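Putative hemin storage protein (Bordetella bronchiseptica, PDB 6AU1) cleaves deacetylated poly-beta-1,6-N-acetylglucosamine with its glycoside hydrolase domain, the part of the protein modelled here, and can disrupt bacterial biofilms. Local coordinates at residues R8-D13 with Y335-I340; D13-Y18 with Y45-A50; Q31-M36 with W80-R85. All blocks are in the same frame, centred on the assembly; numbering follows the deposited sequence.

Contact 1: residues R8-D13 with Y335-I340; sequences RIVQVD and YPDDFI
The phenol of Y335 and the carboxylate of D13 meet tip to tip, and this is where the contact is tightest. D13 OD1 accepts from Y335 OH at a short 2.5 Å through its syn lone pair, with the carboxylate turned 55° from the ring. Y335 CG stands anti to the backbone N (chi1 174°), which carries the ring alongside Q11 and out to D13. The aliphatic part of Q11 lies against one corner of the ring, its CG 3.5 Å from Y335 CD1, and the amide end continues over one face. W93 and W306 also pack on this ring. The other carboxylate oxygen, D13 OD2, comes within 3.3 Å of P336 CB; the peptide bond before P336 is cis.

Past the proline the grip slackens. D337 N makes a weak, bent hydrogen bond of 3.4 Å to Q11 O, and a water mediates what direct contact does not: it accepts from D13 N and donates to both D13 OD2 and D337 O, tying the turn at D13 to the loop. V10 CG1 still packs at 3.7 Å on D337 CB, whose carboxylate points on to Y334 and R35. At the far end F339 keeps a looser hold: its CE2 lies 4.4 Å from V12 CG1, and D13 O faces the ring edge. By I340 the chain is at the solvent-exposed surface, away from 8-13.

Strand 8-12 runs parallel to strand 332-335, and the loop that leaves the latter passes the end of the former. First and last parallel strands are thereby brought side by side, the closure characteristic of a TIM barrel, consistent with the clan of this family.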
loop_
_atom_site.group_PDB
_atom_site.type_symbol
_atom_site.label_atom_id
_atom_site.label_comp_id
_atom_site.label_asym_id
_atom_site.label_seq_id
_atom_site.Cartn_x
_atom_site.Cartn_y
_atom_site.Cartn_z
ATOM N N ARG A 8 -11.496 2.301 11.090
ATOM C CA ARG A 8 -12.008 3.339 10.219
ATOM C C ARG A 8 -10.804 4.178 9.894
ATOM O O ARG A 8 -10.266 4.838 10.776
ATOM C CB ARG A 8 -13.105 4.164 10.909
ATOM C CG ARG A 8 -14.308 3.338 11.370
ATOM C CD ARG A 8 -15.138 2.895 10.171
ATOM N NE ARG A 8 -16.033 1.766 10.455
ATOM C CZ ARG A 8 -17.196 1.878 11.078
ATOM N NH1 ARG A 8 -17.591 3.065 11.510
ATOM N NH2 ARG A 8 -17.951 0.812 11.289
ATOM N N ILE A 9 -10.324 4.109 8.658
ATOM C CA ILE A 9 -9.019 4.698 8.406
ATOM C C ILE A 9 -9.043 5.793 7.361
ATOM O O ILE A 9 -9.944 5.874 6.531
ATOM C CB ILE A 9 -7.985 3.613 8.006
ATOM C CG1 ILE A 9 -8.314 2.996 6.642
ATOM C CG2 ILE A 9 -7.919 2.513 9.088
ATOM C CD1 ILE A 9 -7.649 3.705 5.445
ATOM N N VAL A 10 -8.033 6.651 7.430
ATOM C CA VAL A 10 -7.852 7.718 6.461
ATOM C C VAL A 10 -6.429 7.616 5.958
ATOM O O VAL A 10 -5.493 7.588 6.755
ATOM C CB VAL A 10 -8.091 9.124 7.079
ATOM C CG1 VAL A 10 -7.864 10.218 6.019
ATOM C CG2 VAL A 10 -9.492 9.236 7.679
ATOM N N GLN A 11 -6.251 7.530 4.644
ATOM C CA GLN A 11 -4.902 7.490 4.083
ATOM C C GLN A 11 -4.529 8.885 3.586
ATOM O O GLN A 11 -5.306 9.540 2.895
ATOM C CB GLN A 11 -4.810 6.453 2.966
ATOM C CG GLN A 11 -3.392 6.243 2.420
ATOM C CD GLN A 11 -3.286 4.968 1.606
ATOM O OE1 GLN A 11 -3.801 3.928 2.001
ATOM N NE2 GLN A 11 -2.615 5.042 0.471
ATOM N N VAL A 12 -3.332 9.332 3.951
ATOM C CA VAL A 12 -2.943 10.731 3.779
ATOM C C VAL A 12 -1.625 10.882 3.033
ATOM O O VAL A 12 -0.635 10.218 3.366
ATOM C CB VAL A 12 -2.817 11.419 5.155
ATOM C CG1 VAL A 12 -2.204 12.809 5.028
ATOM C CG2 VAL A 12 -4.190 11.480 5.846
ATOM N N ASP A 13 -1.613 11.770 2.033
ATOM C CA ASP A 13 -0.409 12.065 1.266
ATOM C C ASP A 13 0.413 13.154 1.927
ATOM O O ASP A 13 -0.083 14.259 2.117
ATOM C CB ASP A 13 -0.765 12.519 -0.156
ATOM C CG ASP A 13 -1.545 11.488 -0.910
ATOM O OD1 ASP A 13 -0.925 10.485 -1.338
ATOM O OD2 ASP A 13 -2.772 11.678 -1.089
ATOM N N TYR A 335 -9.157 7.087 0.752
ATOM C CA TYR A 335 -7.931 7.694 0.255
ATOM C C TYR A 335 -8.329 8.545 -0.947
ATOM O O TYR A 335 -9.097 8.082 -1.783
ATOM C CB TYR A 335 -6.910 6.618 -0.153
ATOM C CG TYR A 335 -5.670 7.184 -0.806
ATOM C CD1 TYR A 335 -4.853 8.076 -0.123
ATOM C CD2 TYR A 335 -5.305 6.817 -2.100
ATOM C CE1 TYR A 335 -3.701 8.601 -0.724
ATOM C CE2 TYR A 335 -4.163 7.332 -2.704
ATOM C CZ TYR A 335 -3.365 8.229 -2.009
ATOM O OH TYR A 335 -2.231 8.747 -2.614
ATOM N N PRO A 336 -7.833 9.795 -1.046
ATOM C CA PRO A 336 -6.975 10.581 -0.163
ATOM C C PRO A 336 -7.770 11.591 0.654
ATOM O O PRO A 336 -8.930 11.869 0.341
ATOM C CB PRO A 336 -6.062 11.307 -1.155
ATOM C CG PRO A 336 -7.042 11.647 -2.293
ATOM C CD PRO A 336 -8.091 10.517 -2.308
ATOM N N ASP A 337 -7.155 12.144 1.686
ATOM C CA ASP A 337 -7.772 13.271 2.367
ATOM C C ASP A 337 -7.267 14.564 1.741
ATOM O O ASP A 337 -6.065 14.870 1.789
ATOM C CB ASP A 337 -7.480 13.241 3.860
ATOM C CG ASP A 337 -8.389 14.172 4.631
ATOM O OD1 ASP A 337 -9.592 13.863 4.704
ATOM O OD2 ASP A 337 -7.913 15.222 5.107
ATOM N N ASP A 338 -8.177 15.312 1.125
ATOM C CA ASP A 338 -7.824 16.602 0.539
ATOM C C ASP A 338 -8.134 17.672 1.571
ATOM O O ASP A 338 -9.153 18.367 1.482
ATOM C CB ASP A 338 -8.599 16.834 -0.765
ATOM C CG ASP A 338 -8.109 18.039 -1.549
ATOM O OD1 ASP A 338 -7.232 18.787 -1.064
ATOM O OD2 ASP A 338 -8.634 18.251 -2.663
ATOM N N PHE A 339 -7.261 17.786 2.568
ATOM C CA PHE A 339 -7.556 18.625 3.730
ATOM C C PHE A 339 -7.591 20.115 3.403
ATOM O O PHE A 339 -8.272 20.884 4.082
ATOM C CB PHE A 339 -6.544 18.352 4.853
ATOM C CG PHE A 339 -5.135 18.199 4.374
ATOM C CD1 PHE A 339 -4.319 19.306 4.233
ATOM C CD2 PHE A 339 -4.628 16.942 4.051
ATOM C CE1 PHE A 339 -3.023 19.178 3.782
ATOM C CE2 PHE A 339 -3.325 16.813 3.596
ATOM C CZ PHE A 339 -2.529 17.932 3.470
ATOM N N ILE A 340 -6.879 20.532 2.364
ATOM C CA ILE A 340 -6.891 21.941 1.990
ATOM C C ILE A 340 -8.224 22.345 1.347
ATOM O O ILE A 340 -8.713 23.457 1.553
ATOM C CB ILE A 340 -5.729 22.272 1.037
ATOM C CG1 ILE A 340 -4.392 21.945 1.707
ATOM C CG2 ILE A 340 -5.763 23.739 0.632
ATOM C CD1 ILE A 340 -3.185 22.463 0.955
HETATM O O HOH W 1 -4.049 12.899 1.169
#

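Contact 2: residues D13-Y18 with Y45-A50; sequences DLDYIY and YLQAFA. With SO4 (sulfate ion), chain C.
With Q47 CG anti to the backbone N (chi1 -163°) and the chain extended beyond it, the amide of Q47 reaches the start of the short helix 14-17, where D15, its CG anti to the carbonyl carbon (chi1 -66°), turns its carboxylate to meet it. The place is the C-terminal end of two neighbouring parallel barrel strands, 8-12 and 43-47, joined through helix 22-39 as a beta-alpha-beta unit. Q47 OE1 accepts from D15 N at 3.0 Å in a fairly straight bond, and L14 N lies 2.8 Å from the same oxygen. Q47 NE2 donates to D15 OD2 at 3.0 Å; the acceptor lies close to the amide plane, but the N-H comes at the carboxylate from above. That carboxylate is engaged further by Y62 and by the backbone of D51. Q47 CG also lies over one face of the F49 ring, toward its rim. Beyond the helix, Y18 OH donates to O4 of a sulfate, probably from the crystallisation liquor, which R71 also holds. L14 packs over the buried, partnerless carbonyl O of Q47. The two leucines cross at about a right angle, L14 CD1 and L46 CD1 a tight 3.3 Å apart.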
loop_
_atom_site.group_PDB
_atom_site.type_symbol
_atom_site.label_atom_id
_atom_site.label_comp_id
_atom_site.label_asym_id
_atom_site.label_seq_id
_atom_site.Cartn_x
_atom_site.Cartn_y
_atom_site.Cartn_z
ATOM N N ASP A 13 -1.613 11.770 2.033
ATOM C CA ASP A 13 -0.409 12.065 1.266
ATOM C C ASP A 13 0.413 13.154 1.927
ATOM O O ASP A 13 -0.083 14.259 2.117
ATOM C CB ASP A 13 -0.765 12.519 -0.156
ATOM C CG ASP A 13 -1.545 11.488 -0.910
ATOM O OD1 ASP A 13 -0.925 10.485 -1.338
ATOM O OD2 ASP A 13 -2.772 11.678 -1.089
ATOM N N LEU A 14 1.662 12.851 2.275
ATOM C CA LEU A 14 2.588 13.916 2.669
ATOM C C LEU A 14 2.888 14.817 1.471
ATOM O O LEU A 14 3.328 15.959 1.644
ATOM C CB LEU A 14 3.886 13.347 3.231
ATOM C CG LEU A 14 4.083 13.581 4.731
ATOM C CD1 LEU A 14 2.884 13.092 5.468
ATOM C CD2 LEU A 14 5.337 12.915 5.269
ATOM N N ASP A 15 2.686 14.301 0.257
ATOM C CA ASP A 15 2.828 15.130 -0.940
ATOM C C ASP A 15 1.836 16.304 -0.917
ATOM O O ASP A 15 2.073 17.323 -1.554
ATOM C CB ASP A 15 2.623 14.306 -2.224
ATOM C CG ASP A 15 3.715 13.268 -2.443
ATOM O OD1 ASP A 15 4.851 13.473 -1.961
ATOM O OD2 ASP A 15 3.436 12.251 -3.116
ATOM N N TYR A 16 0.732 16.156 -0.184
ATOM C CA TYR A 16 -0.251 17.237 -0.062
ATOM C C TYR A 16 0.150 18.248 1.015
ATOM O O TYR A 16 -0.277 19.406 0.978
ATOM C CB TYR A 16 -1.645 16.697 0.291
ATOM C CG TYR A 16 -2.472 16.055 -0.814
ATOM C CD1 TYR A 16 -1.924 15.699 -2.045
ATOM C CD2 TYR A 16 -3.831 15.791 -0.602
ATOM C CE1 TYR A 16 -2.706 15.096 -3.029
ATOM C CE2 TYR A 16 -4.619 15.194 -1.588
ATOM C CZ TYR A 16 -4.054 14.848 -2.788
ATOM O OH TYR A 16 -4.850 14.256 -3.752
ATOM N N ILE A 17 0.935 17.795 1.985
ATOM C CA ILE A 17 1.388 18.655 3.086
ATOM C C ILE A 17 2.605 19.476 2.675
ATOM O O ILE A 17 2.695 20.680 2.970
ATOM C CB ILE A 17 1.750 17.824 4.336
ATOM C CG1 ILE A 17 0.546 16.983 4.785
ATOM C CG2 ILE A 17 2.304 18.727 5.463
ATOM C CD1 ILE A 17 0.847 16.025 5.922
ATOM N N TYR A 18 3.554 18.811 2.017
ATOM C CA TYR A 18 4.821 19.441 1.628
ATOM C C TYR A 18 4.635 20.774 0.911
ATOM O O TYR A 18 3.770 20.900 0.043
ATOM C CB TYR A 18 5.637 18.504 0.712
ATOM C CG TYR A 18 6.874 19.205 0.189
ATOM C CD1 TYR A 18 7.979 19.383 1.003
ATOM C CD2 TYR A 18 6.913 19.739 -1.095
ATOM C CE1 TYR A 18 9.108 20.053 0.552
ATOM C CE2 TYR A 18 8.041 20.413 -1.558
ATOM C CZ TYR A 18 9.132 20.564 -0.728
ATOM O OH TYR A 18 10.260 21.233 -1.167
ATOM N N TYR A 45 -3.187 6.266 7.751
ATOM C CA TYR A 45 -2.129 5.624 6.989
ATOM C C TYR A 45 -1.312 6.727 6.329
ATOM O O TYR A 45 -1.787 7.360 5.395
ATOM C CB TYR A 45 -2.703 4.682 5.926
ATOM C CG TYR A 45 -3.415 3.454 6.466
ATOM C CD1 TYR A 45 -3.392 3.135 7.818
ATOM C CD2 TYR A 45 -4.070 2.586 5.598
ATOM C CE1 TYR A 45 -4.047 1.991 8.294
ATOM C CE2 TYR A 45 -4.713 1.451 6.058
ATOM C CZ TYR A 45 -4.692 1.154 7.399
ATOM O OH TYR A 45 -5.335 0.016 7.842
ATOM N N LEU A 46 -0.105 6.966 6.833
ATOM C CA LEU A 46 0.614 8.189 6.506
ATOM C C LEU A 46 1.793 7.935 5.547
ATOM O O LEU A 46 2.719 7.195 5.867
ATOM C CB LEU A 46 1.102 8.852 7.804
ATOM C CG LEU A 46 1.724 10.235 7.614
ATOM C CD1 LEU A 46 0.659 11.217 7.119
ATOM C CD2 LEU A 46 2.316 10.715 8.945
ATOM N N GLN A 47 1.737 8.563 4.374
ATOM C CA GLN A 47 2.787 8.442 3.355
ATOM C C GLN A 47 4.163 8.810 3.905
ATOM O O GLN A 47 4.336 9.907 4.438
ATOM C CB GLN A 47 2.449 9.355 2.177
ATOM C CG GLN A 47 3.202 9.045 0.882
ATOM C CD GLN A 47 2.990 10.128 -0.164
ATOM O OE1 GLN A 47 2.652 11.262 0.164
ATOM N NE2 GLN A 47 3.213 9.787 -1.431
ATOM N N ALA A 48 5.144 7.914 3.764
ATOM C CA ALA A 48 6.487 8.201 4.270
ATOM C C ALA A 48 7.472 8.470 3.130
ATOM O O ALA A 48 8.638 8.810 3.371
ATOM C CB ALA A 48 6.983 7.038 5.149
ATOM N N PHE A 49 6.980 8.310 1.900
ATOM C CA PHE A 49 7.772 8.477 0.669
ATOM C C PHE A 49 7.183 9.599 -0.190
ATOM O O PHE A 49 6.023 9.972 -0.011
ATOM C CB PHE A 49 7.796 7.157 -0.125
ATOM C CG PHE A 49 6.436 6.713 -0.610
ATOM C CD1 PHE A 49 5.542 6.092 0.256
ATOM C CD2 PHE A 49 6.054 6.922 -1.932
ATOM C CE1 PHE A 49 4.284 5.671 -0.183
ATOM C CE2 PHE A 49 4.804 6.518 -2.383
ATOM C CZ PHE A 49 3.911 5.887 -1.504
ATOM N N ALA A 50 7.971 10.145 -1.115
ATOM C CA ALA A 50 7.473 11.206 -1.979
ATOM C C ALA A 50 7.152 10.665 -3.371
ATOM O O ALA A 50 7.944 9.932 -3.955
ATOM C CB ALA A 50 8.482 12.333 -2.073
HETATM S S SO4 C . 10.627 20.211 -4.527
HETATM O O1 SO4 C . 11.025 19.101 -3.663
HETATM O O2 SO4 C . 9.424 19.851 -5.273
HETATM O O3 SO4 C . 11.716 20.492 -5.472
HETATM O O4 SO4 C . 10.352 21.400 -3.727
#

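Contact 3: residues Q31-M36 with W80-R85; sequences QLIDRM and WQLKTR
Behind the helix face on which L82 and R85 meet I33, the carbonyl O of W80 is held by two donors of one residue: T84 N at 2.9 Å and T84 OG1, also at 2.9 Å, reaching it from opposite faces of the carbonyl plane. This second bond keeps the threonine hydroxyl on its own helix, and no hydrogen bond links the two segments.

What joins them is apolar. I33 carries most of it and works with both branches. CG1 anti to the carbonyl carbon (chi1 -61°) and a bent chi2 carry its CD1 across to the other helix, 3.7 Å from L82 CD2 and 3.9 Å from Q81 CB. The other branch, CG2, lies 3.6 Å from R85 CB, at the solvent-exposed border where the arginine chain runs on extended and Q81 OE1 lies over one face of the guanidinium, toward its rim. On the inner side L82 CD2 also receives M36 CG at 3.8 Å, the methionine bending away beyond that atom, and L32 adds a looser methyl contact.

The segment axes pass 9.9 Å apart at a crossing angle of -36°. Helices 22-39 and 75-86 are thus neighbours on the outside of the barrel: M36 and L82 both rest on V44 of strand 43-47, L82 also reaches V90 of strand 89-94, and L32 touches V12 of strand 8-12.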
loop_
_atom_site.group_PDB
_atom_site.type_symbol
_atom_site.label_atom_id
_atom_site.label_comp_id
_atom_site.label_asym_id
_atom_site.label_seq_id
_atom_site.Cartn_x
_atom_site.Cartn_y
_atom_site.Cartn_z
ATOM N N GLN A 31 -4.388 22.167 9.032
ATOM C CA GLN A 31 -5.698 21.814 8.484
ATOM C C GLN A 31 -5.944 20.314 8.575
ATOM O O GLN A 31 -7.065 19.875 8.855
ATOM C CB GLN A 31 -5.825 22.272 7.032
ATOM C CG GLN A 31 -5.984 23.776 6.865
ATOM C CD GLN A 31 -6.357 24.156 5.441
ATOM O OE1 GLN A 31 -5.613 23.883 4.499
ATOM N NE2 GLN A 31 -7.525 24.772 5.278
ATOM N N LEU A 32 -4.895 19.533 8.337
ATOM C CA LEU A 32 -5.005 18.081 8.444
ATOM C C LEU A 32 -5.336 17.672 9.876
ATOM O O LEU A 32 -6.278 16.905 10.114
ATOM C CB LEU A 32 -3.713 17.402 7.982
ATOM C CG LEU A 32 -3.634 15.906 8.283
ATOM C CD1 LEU A 32 -4.693 15.132 7.489
ATOM C CD2 LEU A 32 -2.234 15.361 8.012
ATOM N N ILE A 33 -4.572 18.198 10.831
ATOM C CA ILE A 33 -4.755 17.837 12.228
ATOM C C ILE A 33 -6.177 18.149 12.680
ATOM O O ILE A 33 -6.817 17.330 13.349
ATOM C CB ILE A 33 -3.749 18.569 13.150
ATOM C CG1 ILE A 33 -2.301 18.210 12.783
ATOM C CG2 ILE A 33 -4.030 18.255 14.609
ATOM C CD1 ILE A 33 -2.017 16.710 12.684
ATOM N N ASP A 34 -6.681 19.321 12.302
ATOM C CA ASP A 34 -8.041 19.710 12.679
ATOM C C ASP A 34 -9.093 18.737 12.149
ATOM O O ASP A 34 -10.038 18.386 12.860
ATOM C CB ASP A 34 -8.365 21.120 12.189
ATOM C CG ASP A 34 -7.644 22.192 12.981
ATOM O OD1 ASP A 34 -7.109 21.874 14.064
ATOM O OD2 ASP A 34 -7.620 23.354 12.522
ATOM N N ARG A 35 -8.938 18.321 10.897
ATOM C CA ARG A 35 -9.880 17.388 10.291
ATOM C C ARG A 35 -9.815 16.015 10.948
ATOM O O ARG A 35 -10.846 15.386 11.178
ATOM C CB ARG A 35 -9.613 17.251 8.789
ATOM C CG ARG A 35 -10.122 18.415 7.966
ATOM C CD ARG A 35 -9.568 18.347 6.541
ATOM N NE ARG A 35 -9.971 17.138 5.822
ATOM C CZ ARG A 35 -11.175 16.972 5.276
ATOM N NH1 ARG A 35 -12.092 17.925 5.386
ATOM N NH2 ARG A 35 -11.472 15.849 4.630
ATOM N N MET A 36 -8.608 15.543 11.243
ATOM C CA MET A 36 -8.481 14.225 11.865
ATOM C C MET A 36 -8.975 14.226 13.314
ATOM O O MET A 36 -9.546 13.236 13.779
ATOM C CB MET A 36 -7.036 13.731 11.775
ATOM C CG MET A 36 -6.558 13.480 10.328
ATOM S SD MET A 36 -7.575 12.306 9.389
ATOM C CE MET A 36 -8.654 13.389 8.457
ATOM N N TRP A 80 3.906 12.487 14.854
ATOM C CA TRP A 80 3.764 12.882 16.258
ATOM C C TRP A 80 2.546 13.787 16.471
ATOM O O TRP A 80 1.839 13.667 17.478
ATOM C CB TRP A 80 5.036 13.594 16.770
ATOM C CG TRP A 80 6.074 12.653 17.346
ATOM C CD1 TRP A 80 7.386 12.528 16.958
ATOM C CD2 TRP A 80 5.875 11.694 18.394
ATOM N NE1 TRP A 80 8.015 11.563 17.719
ATOM C CE2 TRP A 80 7.108 11.035 18.602
ATOM C CE3 TRP A 80 4.778 11.339 19.189
ATOM C CZ2 TRP A 80 7.269 10.040 19.565
ATOM C CZ3 TRP A 80 4.941 10.349 20.138
ATOM C CH2 TRP A 80 6.177 9.715 20.320
ATOM N N GLN A 81 2.296 14.701 15.538
ATOM C CA GLN A 81 1.184 15.626 15.734
ATOM C C GLN A 81 -0.152 14.918 15.576
ATOM O O GLN A 81 -1.089 15.217 16.312
ATOM C CB GLN A 81 1.271 16.811 14.779
ATOM C CG GLN A 81 2.450 17.717 15.089
ATOM C CD GLN A 81 2.189 19.167 14.752
ATOM O OE1 GLN A 81 1.042 19.606 14.682
ATOM N NE2 GLN A 81 3.261 19.924 14.541
ATOM N N LEU A 82 -0.245 14.001 14.611
ATOM C CA LEU A 82 -1.440 13.166 14.498
ATOM C C LEU A 82 -1.693 12.382 15.785
ATOM O O LEU A 82 -2.823 12.356 16.292
ATOM C CB LEU A 82 -1.317 12.207 13.311
ATOM C CG LEU A 82 -1.580 12.848 11.949
ATOM C CD1 LEU A 82 -1.219 11.866 10.849
ATOM C CD2 LEU A 82 -3.045 13.275 11.821
ATOM N N LYS A 83 -0.643 11.767 16.329
ATOM C CA LYS A 83 -0.794 10.964 17.542
ATOM C C LYS A 83 -1.212 11.804 18.743
ATOM O O LYS A 83 -2.147 11.446 19.468
ATOM C CB LYS A 83 0.505 10.210 17.865
ATOM C CG LYS A 83 0.805 9.094 16.863
ATOM C CD LYS A 83 2.025 8.262 17.253
ATOM C CE LYS A 83 1.813 7.514 18.568
ATOM N NZ LYS A 83 0.625 6.608 18.550
ATOM N N THR A 84 -0.526 12.922 18.953
ATOM C CA THR A 84 -0.721 13.683 20.177
ATOM C C THR A 84 -1.889 14.660 20.110
ATOM O O THR A 84 -2.566 14.882 21.117
ATOM C CB THR A 84 0.557 14.457 20.556
ATOM O OG1 THR A 84 0.858 15.422 19.540
ATOM C CG2 THR A 84 1.717 13.494 20.689
ATOM N N ARG A 85 -2.128 15.251 18.944
ATOM C CA ARG A 85 -3.167 16.277 18.828
ATOM C C ARG A 85 -4.504 15.706 18.343
ATOM O O ARG A 85 -5.564 16.146 18.789
ATOM C CB ARG A 85 -2.715 17.408 17.895
ATOM C CG ARG A 85 -1.449 18.145 18.353
ATOM C CD ARG A 85 -1.174 19.394 17.518
ATOM N NE ARG A 85 0.035 20.083 17.974
ATOM C CZ ARG A 85 0.427 21.285 17.556
ATOM N NH1 ARG A 85 -0.292 21.953 16.665
ATOM N NH2 ARG A 85 1.541 21.823 18.040
#

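All three contacts lie on one side of the barrel, their centres 10 to 14 Å apart. Contact 1 spans nearly the whole chain, and contacts 2 and 3 are nested in the loop it closes, alternating with each other along the sequence. Contacts 1 and 2 share D13, and strands 8-12 and 43-47 are adjacent in the sheet, bonded through V10 O and Y45 N. Contact 3 belongs to the outer helix layer and is tied to contact 1 by a salt bridge from R35 to D337 and to contact 2 by I17 on L32. Strand closure, strand-end turn and helix layer thus form one continuous sector of the glycoside hydrolase domain.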